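NAD-dependent aldehyde dehydrogenase (Sinorhizobium meliloti, PDB 3U4J) probably oxidises aldehydes to the corresponding carboxylic acids with NAD or NADP as electron acceptor, and forms a tetramer whose subunits bind calcium. Local coordinates at residues I117-A120 with R121-G125; I292-G295 with V296-A300; E322-L325 with D326-K330; F413-A416 with D417-V420; L439-A442 with L443-R447. One frame throughout, in Å; residues are numbered along the deposited sequence.

Interaction 1: I117-A120 with R121-G125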
loop_
_atom_site.group_PDB
_atom_site.type_symbol
_atom_site.label_atom_id
_atom_site.label_comp_id
_atom_site.label_asym_id
_atom_site.label_seq_id
_atom_site.Cartn_x
_atom_site.Cartn_y
_atom_site.Cartn_z
ATOM N N ILE A 117 -27.264 24.390 -17.653
ATOM C CA ILE A 117 -26.069 24.443 -18.512
ATOM C C ILE A 117 -24.760 24.777 -17.758
ATOM O O ILE A 117 -23.690 24.228 -18.055
ATOM C CB ILE A 117 -26.256 25.350 -19.748
ATOM C CG1 ILE A 117 -25.041 25.194 -20.686
ATOM C CG2 ILE A 117 -26.492 26.824 -19.347
ATOM C CD1 ILE A 117 -25.123 23.980 -21.585
ATOM N N ALA A 118 -24.862 25.637 -16.756
ATOM C CA ALA A 118 -23.695 25.967 -15.948
ATOM C C ALA A 118 -23.256 24.745 -15.142
ATOM O O ALA A 118 -22.063 24.505 -15.008
ATOM C CB ALA A 118 -23.984 27.182 -15.021
ATOM N N GLN A 119 -24.209 23.981 -14.604
ATOM C CA GLN A 119 -23.874 22.734 -13.917
ATOM C C GLN A 119 -23.290 21.712 -14.910
ATOM O O GLN A 119 -22.274 21.068 -14.627
ATOM C CB GLN A 119 -25.087 22.138 -13.215
ATOM C CG GLN A 119 -24.853 20.761 -12.590
ATOM C CD GLN A 119 -26.153 20.094 -12.186
ATOM O OE1 GLN A 119 -27.164 20.773 -11.976
ATOM N NE2 GLN A 119 -26.141 18.774 -12.069
ATOM N N ALA A 120 -23.947 21.557 -16.059
ATOM C CA ALA A 120 -23.463 20.619 -17.079
ATOM C C ALA A 120 -22.028 20.960 -17.455
ATOM O O ALA A 120 -21.199 20.080 -17.512
ATOM C CB ALA A 120 -24.353 20.616 -18.298
ATOM N N ARG A 121 -21.737 22.238 -17.665
ATOM C CA ARG A 121 -20.397 22.659 -18.072
ATOM C C ARG A 121 -19.366 22.257 -17.012
ATOM O O ARG A 121 -18.313 21.718 -17.356
ATOM C CB ARG A 121 -20.366 24.172 -18.333
ATOM C CG ARG A 121 -19.025 24.742 -18.773
ATOM C CD ARG A 121 -19.079 26.296 -18.892
ATOM N NE ARG A 121 -20.030 26.690 -19.935
ATOM C CZ ARG A 121 -21.217 27.249 -19.728
ATOM N NH1 ARG A 121 -21.634 27.558 -18.504
ATOM N NH2 ARG A 121 -21.980 27.535 -20.766
ATOM N N GLY A 122 -19.685 22.504 -15.736
ATOM C CA GLY A 122 -18.807 22.086 -14.613
ATOM C C GLY A 122 -18.621 20.571 -14.550
ATOM O O GLY A 122 -17.516 20.077 -14.267
ATOM N N GLU A 123 -19.691 19.824 -14.799
ATOM C CA GLU A 123 -19.568 18.360 -14.875
ATOM C C GLU A 123 -18.637 17.826 -15.971
ATOM O O GLU A 123 -17.892 16.869 -15.739
ATOM C CB GLU A 123 -20.936 17.708 -14.992
ATOM C CG GLU A 123 -21.694 17.756 -13.705
ATOM C CD GLU A 123 -23.083 17.131 -13.814
ATOM O OE1 GLU A 123 -23.359 16.365 -14.788
ATOM O OE2 GLU A 123 -23.905 17.415 -12.912
ATOM N N ILE A 124 -18.712 18.408 -17.163
ATOM C CA ILE A 124 -17.836 17.986 -18.260
ATOM C C ILE A 124 -16.382 18.215 -17.854
ATOM O O ILE A 124 -15.544 17.358 -18.063
ATOM C CB ILE A 124 -18.126 18.763 -19.585
ATOM C CG1 ILE A 124 -19.606 18.647 -19.977
ATOM C CG2 ILE A 124 -17.215 18.276 -20.740
ATOM C CD1 ILE A 124 -20.176 17.177 -20.069
ATOM N N GLY A 125 -16.092 19.383 -17.270
ATOM C CA GLY A 125 -14.749 19.671 -16.735
ATOM C C GLY A 125 -14.301 18.671 -15.687
ATOM O O GLY A 125 -13.152 18.209 -15.683
#

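Interaction 2: I292-G295 with V296-A300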
loop_
_atom_site.group_PDB
_atom_site.type_symbol
_atom_site.label_atom_id
_atom_site.label_comp_id
_atom_site.label_asym_id
_atom_site.label_seq_id
_atom_site.Cartn_x
_atom_site.Cartn_y
_atom_site.Cartn_z
ATOM N N ILE A 292 -27.623 22.380 3.035
ATOM C CA ILE A 292 -28.902 21.676 3.009
ATOM C C ILE A 292 -29.638 21.907 1.676
ATOM O O ILE A 292 -30.099 20.958 1.041
ATOM C CB ILE A 292 -29.823 22.036 4.238
ATOM C CG1 ILE A 292 -29.162 21.673 5.578
ATOM C CG2 ILE A 292 -31.159 21.346 4.103
ATOM C CD1 ILE A 292 -28.739 20.186 5.710
ATOM N N ALA A 293 -29.734 23.173 1.270
ATOM C CA ALA A 293 -30.329 23.544 -0.010
ATOM C C ALA A 293 -29.604 22.806 -1.156
ATOM O O ALA A 293 -30.233 22.164 -1.994
ATOM C CB ALA A 293 -30.231 25.056 -0.209
ATOM N N TYR A 294 -28.276 22.939 -1.204
ATOM C CA TYR A 294 -27.469 22.252 -2.218
ATOM C C TYR A 294 -27.731 20.742 -2.214
ATOM O O TYR A 294 -27.922 20.137 -3.258
ATOM C CB TYR A 294 -25.984 22.510 -1.936
ATOM C CG TYR A 294 -25.020 21.998 -3.004
ATOM C CD1 TYR A 294 -25.420 21.833 -4.346
ATOM C CD2 TYR A 294 -23.694 21.711 -2.677
ATOM C CE1 TYR A 294 -24.517 21.355 -5.327
ATOM C CE2 TYR A 294 -22.777 21.255 -3.657
ATOM C CZ TYR A 294 -23.195 21.083 -4.963
ATOM O OH TYR A 294 -22.281 20.659 -5.907
ATOM N N GLY A 295 -27.770 20.142 -1.030
ATOM C CA GLY A 295 -27.889 18.689 -0.901
ATOM C C GLY A 295 -29.161 18.136 -1.496
ATOM O O GLY A 295 -29.153 17.037 -2.060
ATOM N N VAL A 296 -30.259 18.882 -1.358
ATOM C CA VAL A 296 -31.565 18.381 -1.816
ATOM C C VAL A 296 -31.932 18.873 -3.222
ATOM O O VAL A 296 -32.605 18.159 -3.978
ATOM C CB VAL A 296 -32.716 18.643 -0.774
ATOM C CG1 VAL A 296 -32.978 20.124 -0.579
ATOM C CG2 VAL A 296 -34.007 17.902 -1.188
ATOM N N TYR A 297 -31.456 20.064 -3.581
ATOM C CA TYR A 297 -31.781 20.650 -4.886
ATOM C C TYR A 297 -30.811 20.330 -6.027
ATOM O O TYR A 297 -31.148 20.509 -7.204
ATOM C CB TYR A 297 -31.927 22.161 -4.754
ATOM C CG TYR A 297 -32.976 22.564 -3.737
ATOM C CD1 TYR A 297 -34.155 21.826 -3.608
ATOM C CD2 TYR A 297 -32.793 23.684 -2.903
ATOM C CE1 TYR A 297 -35.119 22.171 -2.663
ATOM C CE2 TYR A 297 -33.782 24.055 -1.967
ATOM C CZ TYR A 297 -34.933 23.283 -1.870
ATOM O OH TYR A 297 -35.922 23.603 -0.978
ATOM N N HIS A 298 -29.606 19.901 -5.687
ATOM C CA HIS A 298 -28.625 19.539 -6.691
ATOM C C HIS A 298 -29.248 18.538 -7.656
ATOM O O HIS A 298 -29.835 17.536 -7.234
ATOM C CB HIS A 298 -27.398 18.916 -6.028
ATOM C CG HIS A 298 -26.382 18.412 -7.008
ATOM N ND1 HIS A 298 -25.788 19.228 -7.941
ATOM C CD2 HIS A 298 -25.877 17.169 -7.213
ATOM C CE1 HIS A 298 -24.938 18.520 -8.667
ATOM N NE2 HIS A 298 -24.984 17.265 -8.252
ATOM N N ASN A 299 -29.121 18.824 -8.947
ATOM C CA ASN A 299 -29.708 17.992 -9.980
ATOM C C ASN A 299 -31.210 17.807 -9.815
ATOM O O ASN A 299 -31.769 16.785 -10.214
ATOM C CB ASN A 299 -29.008 16.634 -10.032
ATOM C CG ASN A 299 -28.895 16.104 -11.437
ATOM O OD1 ASN A 299 -29.204 14.935 -11.711
ATOM N ND2 ASN A 299 -28.429 16.944 -12.331
ATOM N N ALA A 300 -31.857 18.790 -9.196
ATOM C CA ALA A 300 -33.293 18.740 -8.930
ATOM C C ALA A 300 -33.641 17.545 -8.020
ATOM O O ALA A 300 -34.741 16.986 -8.089
ATOM C CB ALA A 300 -34.111 18.746 -10.267
HETATM O O HOH W 1 -29.537 16.234 -4.807
#

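Interaction 3: E322-L325 with D326-K330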
loop_
_atom_site.group_PDB
_atom_site.type_symbol
_atom_site.label_atom_id
_atom_site.label_comp_id
_atom_site.label_asym_id
_atom_site.label_seq_id
_atom_site.Cartn_x
_atom_site.Cartn_y
_atom_site.Cartn_z
ATOM N N GLU A 322 -35.433 28.889 8.787
ATOM C CA GLU A 322 -35.564 30.280 8.303
ATOM C C GLU A 322 -34.535 30.602 7.196
ATOM O O GLU A 322 -34.850 31.243 6.190
ATOM C CB GLU A 322 -35.393 31.223 9.509
ATOM C CG GLU A 322 -35.882 32.638 9.361
ATOM C CD GLU A 322 -35.748 33.409 10.695
ATOM O OE1 GLU A 322 -36.375 32.988 11.707
ATOM O OE2 GLU A 322 -35.006 34.424 10.734
ATOM N N ARG A 323 -33.296 30.159 7.385
ATOM C CA ARG A 323 -32.235 30.384 6.390
ATOM C C ARG A 323 -32.444 29.513 5.138
ATOM O O ARG A 323 -32.292 29.989 4.005
ATOM C CB ARG A 323 -30.860 30.149 7.026
ATOM C CG ARG A 323 -30.373 31.390 7.780
ATOM C CD ARG A 323 -29.331 31.131 8.867
ATOM N NE ARG A 323 -29.544 32.149 9.903
ATOM C CZ ARG A 323 -28.725 32.433 10.909
ATOM N NH1 ARG A 323 -27.576 31.790 11.058
ATOM N NH2 ARG A 323 -29.061 33.386 11.771
ATOM N N LEU A 324 -32.814 28.254 5.361
ATOM C CA LEU A 324 -33.074 27.310 4.268
ATOM C C LEU A 324 -34.231 27.776 3.380
ATOM O O LEU A 324 -34.135 27.746 2.163
ATOM C CB LEU A 324 -33.380 25.933 4.821
ATOM C CG LEU A 324 -33.851 24.925 3.763
ATOM C CD1 LEU A 324 -32.741 24.644 2.718
ATOM C CD2 LEU A 324 -34.303 23.670 4.432
ATOM N N LEU A 325 -35.315 28.235 3.998
ATOM C CA LEU A 325 -36.467 28.701 3.230
ATOM C C LEU A 325 -36.187 29.985 2.469
ATOM O O LEU A 325 -36.674 30.171 1.349
ATOM C CB LEU A 325 -37.704 28.834 4.117
ATOM C CG LEU A 325 -38.218 27.527 4.711
ATOM C CD1 LEU A 325 -39.321 27.878 5.718
ATOM C CD2 LEU A 325 -38.751 26.560 3.654
ATOM N N ASP A 326 -35.376 30.857 3.048
ATOM C CA ASP A 326 -34.977 32.064 2.336
ATOM C C ASP A 326 -34.209 31.730 1.052
ATOM O O ASP A 326 -34.462 32.320 -0.011
ATOM C CB ASP A 326 -34.155 32.994 3.236
ATOM C CG ASP A 326 -34.051 34.403 2.668
ATOM O OD1 ASP A 326 -35.113 34.990 2.340
ATOM O OD2 ASP A 326 -32.918 34.926 2.543
ATOM N N ILE A 327 -33.273 30.782 1.139
ATOM C CA ILE A 327 -32.547 30.345 -0.062
ATOM C C ILE A 327 -33.540 29.718 -1.046
ATOM O O ILE A 327 -33.519 30.021 -2.240
ATOM C CB ILE A 327 -31.366 29.375 0.274
ATOM C CG1 ILE A 327 -30.249 30.140 1.012
ATOM C CG2 ILE A 327 -30.797 28.763 -0.985
ATOM C CD1 ILE A 327 -29.267 29.254 1.841
ATOM N N SER A 328 -34.447 28.907 -0.526
ATOM C CA SER A 328 -35.314 28.129 -1.377
ATOM C C SER A 328 -36.293 29.012 -2.170
ATOM O O SER A 328 -36.660 28.672 -3.299
ATOM C CB SER A 328 -36.023 27.018 -0.580
ATOM O OG SER A 328 -35.075 26.266 0.173
ATOM N N ARG A 329 -36.669 30.156 -1.590
ATOM C CA ARG A 329 -37.571 31.120 -2.265
ATOM C C ARG A 329 -36.871 31.862 -3.401
ATOM O O ARG A 329 -37.539 32.361 -4.313
ATOM C CB ARG A 329 -38.013 32.223 -1.292
ATOM C CG ARG A 329 -38.906 31.814 -0.212
ATOM C CD ARG A 329 -39.452 33.077 0.449
ATOM N NE ARG A 329 -38.511 33.707 1.366
ATOM C CZ ARG A 329 -38.521 33.490 2.676
ATOM N NH1 ARG A 329 -39.417 32.664 3.219
ATOM N NH2 ARG A 329 -37.646 34.097 3.448
ATOM N N LYS A 330 -35.552 32.011 -3.299
ATOM C CA LYS A 330 -34.797 32.840 -4.235
ATOM C C LYS A 330 -34.113 32.028 -5.329
ATOM O O LYS A 330 -33.943 32.518 -6.440
ATOM C CB LYS A 330 -33.713 33.649 -3.513
ATOM C CG LYS A 330 -34.216 34.696 -2.515
ATOM C CD LYS A 330 -33.013 35.197 -1.696
ATOM C CE LYS A 330 -33.208 36.591 -1.158
ATOM N NZ LYS A 330 -33.971 36.616 0.111
#

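Interaction 4: F413-A416 with D417-V420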
loop_
_atom_site.group_PDB
_atom_site.type_symbol
_atom_site.label_atom_id
_atom_site.label_comp_id
_atom_site.label_asym_id
_atom_site.label_seq_id
_atom_site.Cartn_x
_atom_site.Cartn_y
_atom_site.Cartn_z
ATOM N N PHE A 413 -33.859 16.054 16.331
ATOM C CA PHE A 413 -33.323 15.136 17.318
ATOM C C PHE A 413 -32.763 15.965 18.461
ATOM O O PHE A 413 -32.514 17.156 18.312
ATOM C CB PHE A 413 -32.216 14.249 16.711
ATOM C CG PHE A 413 -30.963 15.010 16.346
ATOM C CD1 PHE A 413 -29.946 15.178 17.270
ATOM C CD2 PHE A 413 -30.803 15.559 15.073
ATOM C CE1 PHE A 413 -28.787 15.882 16.951
ATOM C CE2 PHE A 413 -29.654 16.266 14.740
ATOM C CZ PHE A 413 -28.640 16.440 15.683
ATOM N N LYS A 414 -32.560 15.328 19.604
ATOM C CA LYS A 414 -31.959 16.011 20.755
ATOM C C LYS A 414 -30.486 15.666 20.953
ATOM O O LYS A 414 -29.697 16.559 21.265
ATOM C CB LYS A 414 -32.781 15.728 22.015
ATOM C CG LYS A 414 -32.527 16.692 23.194
ATOM C CD LYS A 414 -33.871 17.147 23.851
ATOM C CE LYS A 414 -34.908 15.995 23.886
ATOM N NZ LYS A 414 -36.285 16.423 23.436
ATOM N N THR A 415 -30.101 14.395 20.774
ATOM C CA THR A 415 -28.711 13.983 21.104
ATOM C C THR A 415 -27.967 13.371 19.920
ATOM O O THR A 415 -28.579 12.849 19.005
ATOM C CB THR A 415 -28.681 12.934 22.244
ATOM O OG1 THR A 415 -29.245 11.712 21.751
ATOM C CG2 THR A 415 -29.475 13.418 23.471
ATOM N N ALA A 416 -26.642 13.396 19.956
ATOM C CA ALA A 416 -25.884 12.718 18.898
ATOM C C ALA A 416 -26.292 11.237 18.781
ATOM O O ALA A 416 -26.488 10.741 17.663
ATOM C CB ALA A 416 -24.394 12.887 19.082
ATOM N N ASP A 417 -26.438 10.536 19.913
ATOM C CA ASP A 417 -26.850 9.132 19.876
ATOM C C ASP A 417 -28.173 8.960 19.105
ATOM O O ASP A 417 -28.293 8.037 18.289
ATOM C CB ASP A 417 -26.955 8.489 21.273
ATOM C CG ASP A 417 -25.602 8.220 21.928
ATOM O OD1 ASP A 417 -25.610 7.833 23.113
ATOM O OD2 ASP A 417 -24.533 8.395 21.312
ATOM N N GLU A 418 -29.145 9.852 19.334
ATOM C CA GLU A 418 -30.410 9.798 18.595
ATOM C C GLU A 418 -30.194 10.037 17.094
ATOM O O GLU A 418 -30.814 9.384 16.260
ATOM C CB GLU A 418 -31.405 10.860 19.084
ATOM C CG GLU A 418 -32.135 10.499 20.348
ATOM C CD GLU A 418 -32.931 11.680 20.925
ATOM O OE1 GLU A 418 -33.163 11.644 22.165
ATOM O OE2 GLU A 418 -33.325 12.615 20.160
ATOM N N ALA A 419 -29.359 11.016 16.781
ATOM C CA ALA A 419 -29.093 11.398 15.398
ATOM C C ALA A 419 -28.497 10.222 14.653
ATOM O O ALA A 419 -28.835 9.983 13.497
ATOM C CB ALA A 419 -28.153 12.587 15.335
ATOM N N VAL A 420 -27.598 9.495 15.318
ATOM C CA VAL A 420 -27.004 8.294 14.709
ATOM C C VAL A 420 -28.064 7.223 14.443
ATOM O O VAL A 420 -28.141 6.664 13.325
ATOM C CB VAL A 420 -25.816 7.730 15.516
ATOM C CG1 VAL A 420 -25.394 6.335 14.953
ATOM C CG2 VAL A 420 -24.646 8.700 15.453
#

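Interaction 5: L439-A442 with L443-R447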
loop_
_atom_site.group_PDB
_atom_site.type_symbol
_atom_site.label_atom_id
_atom_site.label_comp_id
_atom_site.label_asym_id
_atom_site.label_seq_id
_atom_site.Cartn_x
_atom_site.Cartn_y
_atom_site.Cartn_z
ATOM N N LEU A 439 -14.983 18.713 17.422
ATOM C CA LEU A 439 -14.153 17.582 16.987
ATOM C C LEU A 439 -14.782 16.207 17.263
ATOM O O LEU A 439 -14.879 15.364 16.374
ATOM C CB LEU A 439 -12.774 17.635 17.643
ATOM C CG LEU A 439 -11.787 16.501 17.305
ATOM C CD1 LEU A 439 -11.148 16.716 15.960
ATOM C CD2 LEU A 439 -10.696 16.482 18.381
ATOM N N GLU A 440 -15.178 15.974 18.505
ATOM C CA GLU A 440 -15.706 14.683 18.914
ATOM C C GLU A 440 -17.007 14.373 18.201
ATOM O O GLU A 440 -17.178 13.281 17.660
ATOM C CB GLU A 440 -15.959 14.637 20.435
ATOM C CG GLU A 440 -16.364 13.229 20.923
ATOM C CD GLU A 440 -16.669 13.161 22.422
ATOM O OE1 GLU A 440 -16.668 14.216 23.099
ATOM O OE2 GLU A 440 -16.909 12.044 22.920
ATOM N N THR A 441 -17.946 15.309 18.207
ATOM C CA THR A 441 -19.241 14.947 17.635
ATOM C C THR A 441 -19.202 14.807 16.114
ATOM O O THR A 441 -19.833 13.909 15.604
ATOM C CB THR A 441 -20.483 15.794 18.153
ATOM O OG1 THR A 441 -21.276 16.312 17.072
ATOM C CG2 THR A 441 -20.134 16.823 19.166
ATOM N N ALA A 442 -18.423 15.639 15.411
ATOM C CA ALA A 442 -18.256 15.461 13.960
ATOM C C ALA A 442 -17.657 14.104 13.592
ATOM O O ALA A 442 -18.255 13.350 12.804
ATOM C CB ALA A 442 -17.432 16.596 13.340
ATOM N N LEU A 443 -16.494 13.784 14.169
ATOM C CA LEU A 443 -15.815 12.521 13.844
ATOM C C LEU A 443 -16.488 11.265 14.411
ATOM O O LEU A 443 -16.554 10.238 13.708
ATOM C CB LEU A 443 -14.312 12.572 14.203
ATOM C CG LEU A 443 -13.526 13.512 13.264
ATOM C CD1 LEU A 443 -12.124 13.741 13.786
ATOM C CD2 LEU A 443 -13.468 12.947 11.825
ATOM N N GLN A 444 -16.972 11.313 15.663
ATOM C CA GLN A 444 -17.670 10.139 16.208
ATOM C C GLN A 444 -19.000 9.882 15.503
ATOM O O GLN A 444 -19.363 8.731 15.274
ATOM C CB GLN A 444 -17.854 10.187 17.725
ATOM C CG GLN A 444 -16.547 10.152 18.515
ATOM C CD GLN A 444 -15.874 8.768 18.614
ATOM O OE1 GLN A 444 -15.377 8.402 19.693
ATOM N NE2 GLN A 444 -15.824 8.013 17.499
ATOM N N THR A 445 -19.699 10.941 15.108
ATOM C CA THR A 445 -20.952 10.747 14.389
ATOM C C THR A 445 -20.668 10.122 13.019
ATOM O O THR A 445 -21.319 9.169 12.650
ATOM C CB THR A 445 -21.799 12.043 14.304
ATOM O OG1 THR A 445 -22.033 12.546 15.638
ATOM C CG2 THR A 445 -23.145 11.764 13.685
ATOM N N ILE A 446 -19.675 10.640 12.294
ATOM C CA ILE A 446 -19.360 10.115 10.970
ATOM C C ILE A 446 -18.830 8.658 11.003
ATOM O O ILE A 446 -19.164 7.853 10.131
ATOM C CB ILE A 446 -18.506 11.141 10.150
ATOM C CG1 ILE A 446 -18.982 11.211 8.692
ATOM C CG2 ILE A 446 -17.026 10.843 10.199
ATOM C CD1 ILE A 446 -20.414 11.708 8.531
ATOM N N ARG A 447 -18.059 8.305 12.034
ATOM C CA ARG A 447 -17.611 6.927 12.240
ATOM C C ARG A 447 -18.743 5.958 12.557
ATOM O O ARG A 447 -18.615 4.752 12.290
ATOM C CB ARG A 447 -16.582 6.834 13.360
ATOM C CG ARG A 447 -15.262 7.459 12.997
ATOM C CD ARG A 447 -14.351 7.553 14.216
ATOM N NE ARG A 447 -13.497 6.372 14.369
ATOM C CZ ARG A 447 -12.984 5.961 15.532
ATOM N NH1 ARG A 447 -13.267 6.589 16.664
ATOM N NH2 ARG A 447 -12.204 4.891 15.572
#

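Interaction 1: I117-A120 with R121-G125
Ile-117 opens the helix and receives Arg-121 twice: its carbonyl O takes the bond from Arg-121 N (2.8 Å), and its side chain is met by the far end of the arginine, Ile-117 CG1 lying 3.9 Å from Arg-121 NH2. A bend at chi3 (-63°) folds the arginine back along the helix and brings one guanidinium face over Ile-117 O, offset toward the rim. The charged end is paired elsewhere, with Glu-103 through NE and Glu-339 through NH2. Ala-118 follows; its small methyl leaves room for the guanidinium of Arg-121, whose NH1 comes within 3.6 Å of Ala-118 CA. Such i to i+4 pairing belongs to the first turns of helix 117-138, whose Ile-124 touches helices 102-113 and 174-187. Gln-119 makes the polar side-chain link. With CG anti to the backbone N (174°), its extended chain reaches Glu-123, and Gln-119 NE2 gives a nearly straight bond to Glu-123 OE2 (2.7 Å). The carboxylate oxygen lies in the amide plane, although the two flat groups are turned 58° apart; Glu-123 OE1 also pairs with Lys-115. Ala-120 offers its carbonyl O to Ile-124 N (3.0 Å), and Ile-124 CG1 leans over that same oxygen at 3.3 Å.

Interaction 2: I292-G295 with V296-A300
The last turn of helix 285-297 is held by Ala-293 O, which accepts from Tyr-297 N at 2.9 Å, and by Tyr-294 O, which accepts from His-298 N at 3.0 Å just where His-298 leaves helical geometry. Across the same turn the rings of Tyr-294 and His-298 pair. The two side chains run side by side in one direction, both with CG anti to the backbone N (-173° and 175°), and the edge of the tyrosine approaches the face of the imidazole in an offset edge-to-face contact, planes 76° apart and centroids separated by 5.3 Å. Tyr-294 CE1 makes the closest approach, 3.6 Å from His-298 ND1. A long, flat aromatic suits this place because it reaches further as well: Tyr-294 OH bonds to Asp-461, and its ring stacks on Trp-504 of the second subunit. Tyr-297 leaves the helix on another side. Its CB, CG and CD2 crowd Ala-293 O, with Tyr-297 CD2 also 4.0 Å from Ala-293 CB, a methyl small enough to let the ring lie close; the hydroxyl bonds to Ser-328. Val-296 CG1 packs on one face of that tyrosine, toward its rim. At the end of the helix a water donates to Gly-295 O (2.9 Å) and to His-298 O (2.8 Å), serving two carbonyls at once. This i to i+4 aromatic pair lies across the C-terminal end of the helix of the beta-alpha-beta unit formed with strands 275-279 and 307-313 in the aldehyde dehydrogenase fold.

Interaction 3: E322-L325 with D326-K330
Arg-329 lies back over the carbonyl of Leu-325, and its chain can be followed outward from there. Arg-329 CB sits 3.6 Å from Leu-325 O, and CG comes closer still, 3.2 Å from that oxygen, which already accepts the backbone bond from Arg-329 N. The chain then bends at chi3 (-79°), so that CD and NE stay near the carbonyl and one guanidinium face covers Leu-325 O and Asp-326 N, both toward its rim. At the tip Arg-329 NH2 bonds to Asp-326 OD1 (2.9 Å), met on the anti side of the carboxylate, while Lys-330 NZ reaches the same oxygen on the syn side (3.0 Å), tilted out of the carboxylate plane. A leucine in place of Asp-326 would probably leave both cations without their shared anion and let the arginine and lysine ends swing loose. On the other flank Ser-328 suits its buried place by bonding inward: Ser-328 OG donates to Leu-324 O (2.7 Å), from above the carbonyl plane, alongside the backbone bond from Ser-328 N. Together these make an amphipathic helix, 317-330, with a salt-bridge network on its outer face and Leu-324 and Ile-327 packed on helix 285-297.

Interaction 4: F413-A416 with D417-V420
Thr-415 and Glu-418 each accept a backbone N-H through the side chain. Thr-415 holds the N-cap position, and its OG1 accepts from Glu-418 N at 3.1 Å; a chi1 of 68° puts the hydroxyl between the backbone N and the carbonyl carbon, where it can face the helix end. Glu-418 returns the favour to the loop: its extended chain carries Glu-418 OE2 to Lys-414 N (2.9 Å, 170° at the hydrogen), though the N-H comes from above the carboxylate plane rather than within it. A negative side chain suits the first turn of a helix, where it probably interacts well with the helix dipole. With an alanine here the carboxylate that accepts from Lys-414 N is gone, and the turn before the helix is likely to be held less firmly. The helix so begun, 416-424, follows strand 407-413 of the sheet, and these few residues turn the chain from one into the other. Backbone bonds then take over, Ala-419 N to Thr-415 O and Val-420 N to Ala-416 O (2.9 Å). Apolar contact is concentrated on one pair: Ala-419 CB stands over the centre of the Phe-413 ring in a CH-pi contact, 3.6 Å from its centroid and 8° off the normal. A small methyl suits this place, since it can sit squarely on the ring. The ring also meets Phe-280 edge-to-face, while Lys-414 NZ pairs with Glu-314.

Interaction 5: L439-A442 with L443-R447
The carboxylate of Glu-440 and the amide of Gln-444 are the flat groups of this contact, but neither lays a face or an edge on the other. Their planes are turned 41° apart, and the two residues meet instead through their aliphatic shafts, CG to CG at 3.9 Å. Glu-440 is extended with its CG anti to the backbone N, whereas Gln-444 bends at chi2 (-77°); its CB and CG crowd Glu-440 O, which also takes the bond from Gln-444 N. On the next face of the helix Leu-439 and Leu-443 touch by one branch each, CD1 to CD1 at 3.8 Å, a branched pair suited to an apolar subunit boundary: Leu-443 rests on Ile-456 of its own chain, and the leucines meet Leu-439 and Ile-456 of the fourth subunit. Ala-442, beside them, is small enough to let Leu-439 of that subunit come close. Thr-445 solves a different problem, a hydroxyl in a buried spot. Thr-445 OG1 sits anti to its own carbonyl carbon (chi1 -56°), beside its own N, and donates back to Thr-441 O at 2.6 Å; that oxygen therefore has two donors, the hydroxyl and Thr-445 N at 3.0 Å, the amide coming from above the carbonyl plane. The side chain of Thr-445 also packs on Val-434 and Phe-280. Serine and threonine commonly bond back to the preceding turn in this way, and here Thr-445 does so within helix 439-448, the helix of the beta-alpha-beta unit of strands 431-435 and 453-456 at the tetramer interface.

Overall arrangement
Interactions 1, 3 and 5 lie within single helices, interaction 2 spans a helix's C-terminal end, and interaction 4 joins a strand end to a helix through an N-cap. Interactions 2 and 5 are buried and lean on aromatic or aliphatic packing, whereas interactions 1, 3 and 4 are partly buried and use charged or amide side chains. Interactions 2, 3 and 5 touch other subunits, 1 and 4 none. Interactions 2 and 3 pair helices 285-297 and 317-330 through Ala-293 with Ile-327, their centres about 12 Å apart, and interactions 4 and 5 meet where Val-420 packs on Thr-445. Interaction 1, at the start of a different helix, touches interaction 2 where Gln-119 packs on His-298.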